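Local structure of Non-structural protein 5 (Modoc virus, 2WA2) at residues L171-E182 against A204-F212. The protein binds S-adenosylmethionine and, as the methyltransferase domain of a flavivirus NS5, probably methylates the viral RNA cap at guanine N7 and ribose 2'-O. The protein carries 4 engineered substitutions. Residues are numbered along the deposited sequence; the frame is centred on the assembly and turned at random.
Sequences LTVLNVISRWLE and ALMKMQARF. Engineered in segment 204-212: Ala210 (natural residue Arg).
Arg211 and Glu182 make the one direct polar link between the two helices: Arg211 NH2 donates to Glu182 OE1 over 2.8 Å in a salt bridge. The oxygen lies in the guanidinium plane, but the nitrogen comes from above the carboxylate, and the two planes stand 84° apart. Arg211 NH1 donates a hydrogen bond to a water at 2.8 Å; the same water is hydrogen-bonded to Ser178 OG, also at 2.8 Å. OG has a second neighbour in its own helix, Leu174 O at 3.0 Å, an oxygen that already accepts the backbone N-H of Ser178. With chi3 at 64°, the Arg211 chain bends back and lays its guanidinium over Phe212 CZ. Phe212 is sandwiched: Arg211 CB covers one face, and Leu181 CB sits over the other in a CH-pi contact, 3.5 Å from the ring centroid. Deeper in, Met208 is a knob in the hole formed by Leu174, Ile177, Ser178 and Leu181, its CE reaching Ile177 CG2 at 3.7 Å. Leu174 CD1 meets Leu205 CD2, and Ala204 CB closes against Leu171 CD2 at 3.8 Å. The axes of segments 171-182 and 204-212 run nearly parallel, 12° apart. Ile177 and Leu205 both touch strand 188-193, which connects helices 163-183 and 199-212; packed side by side on the sheet, these belong to the helix layer of the Rossmann-like FtsJ methyltransferase fold.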
# COMPACT_ATOMS: atom_id res chain seq x y z
N LEU A 171 2.50 -10.89 -3.75
CA LEU A 171 1.63 -12.06 -3.63
C LEU A 171 1.48 -12.51 -2.19
O LEU A 171 0.37 -12.84 -1.76
CB LEU A 171 2.13 -13.20 -4.50
CG LEU A 171 1.90 -13.08 -6.00
CD1 LEU A 171 2.32 -14.37 -6.65
CD2 LEU A 171 0.40 -12.72 -6.37
N THR A 172 2.59 -12.53 -1.45
CA THR A 172 2.54 -12.88 -0.05
C THR A 172 1.64 -11.96 0.75
O THR A 172 0.83 -12.43 1.54
CB THR A 172 3.97 -12.89 0.56
OG1 THR A 172 4.71 -13.95 -0.06
CG2 THR A 172 3.91 -13.16 2.07
N VAL A 173 1.78 -10.65 0.56
CA VAL A 173 0.90 -9.67 1.22
C VAL A 173 -0.58 -9.90 0.87
O VAL A 173 -1.43 -9.95 1.75
CB VAL A 173 1.31 -8.23 0.88
CG1 VAL A 173 0.29 -7.19 1.37
CG2 VAL A 173 2.69 -7.92 1.48
N LEU A 174 -0.87 -10.02 -0.43
CA LEU A 174 -2.26 -10.24 -0.86
C LEU A 174 -2.88 -11.51 -0.25
O LEU A 174 -4.03 -11.48 0.19
CB LEU A 174 -2.34 -10.26 -2.38
CG LEU A 174 -1.98 -8.90 -3.04
CD1 LEU A 174 -2.16 -8.96 -4.54
CD2 LEU A 174 -2.77 -7.69 -2.43
N ASN A 175 -2.12 -12.60 -0.23
CA ASN A 175 -2.57 -13.84 0.41
C ASN A 175 -2.88 -13.63 1.92
O ASN A 175 -3.91 -14.10 2.43
CB ASN A 175 -1.58 -14.98 0.16
CG ASN A 175 -2.07 -16.30 0.69
OD1 ASN A 175 -1.50 -16.83 1.64
ND2 ASN A 175 -3.18 -16.81 0.12
N VAL A 176 -2.02 -12.90 2.61
CA VAL A 176 -2.23 -12.59 4.02
C VAL A 176 -3.49 -11.72 4.20
O VAL A 176 -4.39 -12.02 5.01
CB VAL A 176 -0.99 -11.90 4.63
CG1 VAL A 176 -1.29 -11.37 6.02
CG2 VAL A 176 0.19 -12.88 4.61
N ILE A 177 -3.56 -10.63 3.44
CA ILE A 177 -4.70 -9.73 3.50
C ILE A 177 -6.02 -10.46 3.19
O ILE A 177 -7.02 -10.20 3.85
CB ILE A 177 -4.51 -8.48 2.57
CG1 ILE A 177 -3.38 -7.59 3.09
CG2 ILE A 177 -5.85 -7.71 2.33
CD1 ILE A 177 -3.48 -7.12 4.55
N SER A 178 -6.01 -11.36 2.21
CA SER A 178 -7.24 -12.14 1.89
C SER A 178 -7.81 -12.86 3.13
O SER A 178 -9.03 -12.91 3.30
CB SER A 178 -7.02 -13.10 0.73
OG SER A 178 -6.87 -12.34 -0.46
N ARG A 179 -6.93 -13.38 3.99
CA ARG A 179 -7.37 -14.03 5.23
C ARG A 179 -8.06 -13.04 6.16
O ARG A 179 -9.09 -13.35 6.79
CB ARG A 179 -6.18 -14.69 5.94
CG ARG A 179 -5.64 -15.88 5.18
CD ARG A 179 -4.33 -16.33 5.78
NE ARG A 179 -3.65 -17.25 4.88
CZ ARG A 179 -2.33 -17.28 4.69
NH1 ARG A 179 -1.53 -16.42 5.33
NH2 ARG A 179 -1.82 -18.17 3.84
N TRP A 180 -7.50 -11.84 6.26
CA TRP A 180 -8.13 -10.79 7.06
C TRP A 180 -9.51 -10.39 6.52
O TRP A 180 -10.46 -10.23 7.30
CB TRP A 180 -7.22 -9.57 7.15
CG TRP A 180 -6.04 -9.81 8.10
CD1 TRP A 180 -4.85 -10.45 7.83
CD2 TRP A 180 -5.97 -9.40 9.47
NE1 TRP A 180 -4.05 -10.46 8.97
CE2 TRP A 180 -4.71 -9.81 9.98
CE3 TRP A 180 -6.86 -8.73 10.31
CZ2 TRP A 180 -4.32 -9.55 11.31
CZ3 TRP A 180 -6.47 -8.48 11.63
CH2 TRP A 180 -5.21 -8.90 12.11
N LEU A 181 -9.61 -10.24 5.21
CA LEU A 181 -10.86 -9.85 4.56
C LEU A 181 -11.93 -10.95 4.66
O LEU A 181 -13.12 -10.65 4.81
CB LEU A 181 -10.60 -9.51 3.08
CG LEU A 181 -9.66 -8.32 2.85
CD1 LEU A 181 -9.64 -7.80 1.40
CD2 LEU A 181 -9.87 -7.15 3.81
N GLU A 182 -11.50 -12.20 4.55
CA GLU A 182 -12.36 -13.37 4.74
C GLU A 182 -12.90 -13.40 6.17
O GLU A 182 -14.09 -13.60 6.36
CB GLU A 182 -11.59 -14.66 4.44
CG GLU A 182 -12.39 -15.95 4.31
CD GLU A 182 -11.58 -17.06 3.61
OE1 GLU A 182 -10.47 -16.74 3.09
OE2 GLU A 182 -12.04 -18.23 3.56
N ALA A 204 -4.40 -12.45 -8.87
CA ALA A 204 -4.67 -12.36 -7.44
C ALA A 204 -5.58 -11.19 -7.08
O ALA A 204 -6.50 -11.37 -6.30
CB ALA A 204 -3.36 -12.30 -6.66
N LEU A 205 -5.34 -10.00 -7.66
CA LEU A 205 -6.16 -8.83 -7.37
C LEU A 205 -7.57 -8.98 -7.92
O LEU A 205 -8.52 -8.58 -7.26
CB LEU A 205 -5.53 -7.55 -7.94
CG LEU A 205 -4.23 -7.06 -7.30
CD1 LEU A 205 -3.59 -6.04 -8.23
CD2 LEU A 205 -4.55 -6.46 -5.92
N MET A 206 -7.70 -9.55 -9.11
CA MET A 206 -9.04 -9.76 -9.70
C MET A 206 -9.83 -10.70 -8.80
O MET A 206 -11.04 -10.52 -8.61
CB MET A 206 -8.97 -10.33 -11.13
CG MET A 206 -8.37 -9.41 -12.23
SD MET A 206 -9.17 -7.78 -12.33
CE MET A 206 -10.67 -8.20 -13.27
N LYS A 207 -9.15 -11.71 -8.25
CA LYS A 207 -9.82 -12.67 -7.34
C LYS A 207 -10.25 -11.98 -6.06
O LYS A 207 -11.35 -12.19 -5.58
CB LYS A 207 -8.94 -13.88 -7.03
CG LYS A 207 -9.43 -14.75 -5.84
CD LYS A 207 -8.49 -15.97 -5.61
CE LYS A 207 -9.08 -16.95 -4.59
NZ LYS A 207 -8.25 -18.24 -4.52
N MET A 208 -9.38 -11.14 -5.49
CA MET A 208 -9.75 -10.36 -4.29
C MET A 208 -10.91 -9.42 -4.58
O MET A 208 -11.82 -9.29 -3.77
CB MET A 208 -8.55 -9.53 -3.80
CG MET A 208 -7.55 -10.49 -3.16
SD MET A 208 -6.01 -9.68 -2.72
CE MET A 208 -6.38 -9.00 -1.10
N GLN A 209 -10.89 -8.79 -5.74
CA GLN A 209 -11.96 -7.89 -6.12
C GLN A 209 -13.30 -8.66 -6.28
O GLN A 209 -14.36 -8.14 -5.92
CB GLN A 209 -11.60 -7.15 -7.42
CG GLN A 209 -12.68 -6.15 -7.85
CD GLN A 209 -12.37 -5.55 -9.20
OE1 GLN A 209 -12.13 -6.26 -10.17
NE2 GLN A 209 -12.32 -4.23 -9.25
N ALA A 210 -13.23 -9.87 -6.88
CA ALA A 210 -14.38 -10.79 -7.03
C ALA A 210 -14.96 -11.19 -5.67
O ALA A 210 -16.18 -11.30 -5.51
CB ALA A 210 -14.00 -12.05 -7.78
N ARG A 211 -14.07 -11.40 -4.70
CA ARG A 211 -14.50 -11.86 -3.37
C ARG A 211 -14.95 -10.73 -2.45
O ARG A 211 -15.90 -10.89 -1.66
CB ARG A 211 -13.33 -12.64 -2.71
CG ARG A 211 -12.92 -13.94 -3.43
CD ARG A 211 -11.67 -14.57 -2.75
NE ARG A 211 -12.02 -14.96 -1.39
CZ ARG A 211 -11.14 -15.35 -0.46
NH1 ARG A 211 -9.84 -15.35 -0.74
NH2 ARG A 211 -11.58 -15.71 0.74
N PHE A 212 -14.24 -9.60 -2.51
CA PHE A 212 -14.34 -8.54 -1.52
C PHE A 212 -14.72 -7.16 -2.07
O PHE A 212 -14.83 -6.20 -1.31
CB PHE A 212 -12.97 -8.43 -0.81
CG PHE A 212 -12.43 -9.76 -0.29
CD1 PHE A 212 -13.18 -10.55 0.59
CD2 PHE A 212 -11.17 -10.20 -0.66
CE1 PHE A 212 -12.68 -11.77 1.08
CE2 PHE A 212 -10.68 -11.43 -0.17
CZ PHE A 212 -11.45 -12.20 0.70
O HOH W 1 -8.17 -13.91 -2.45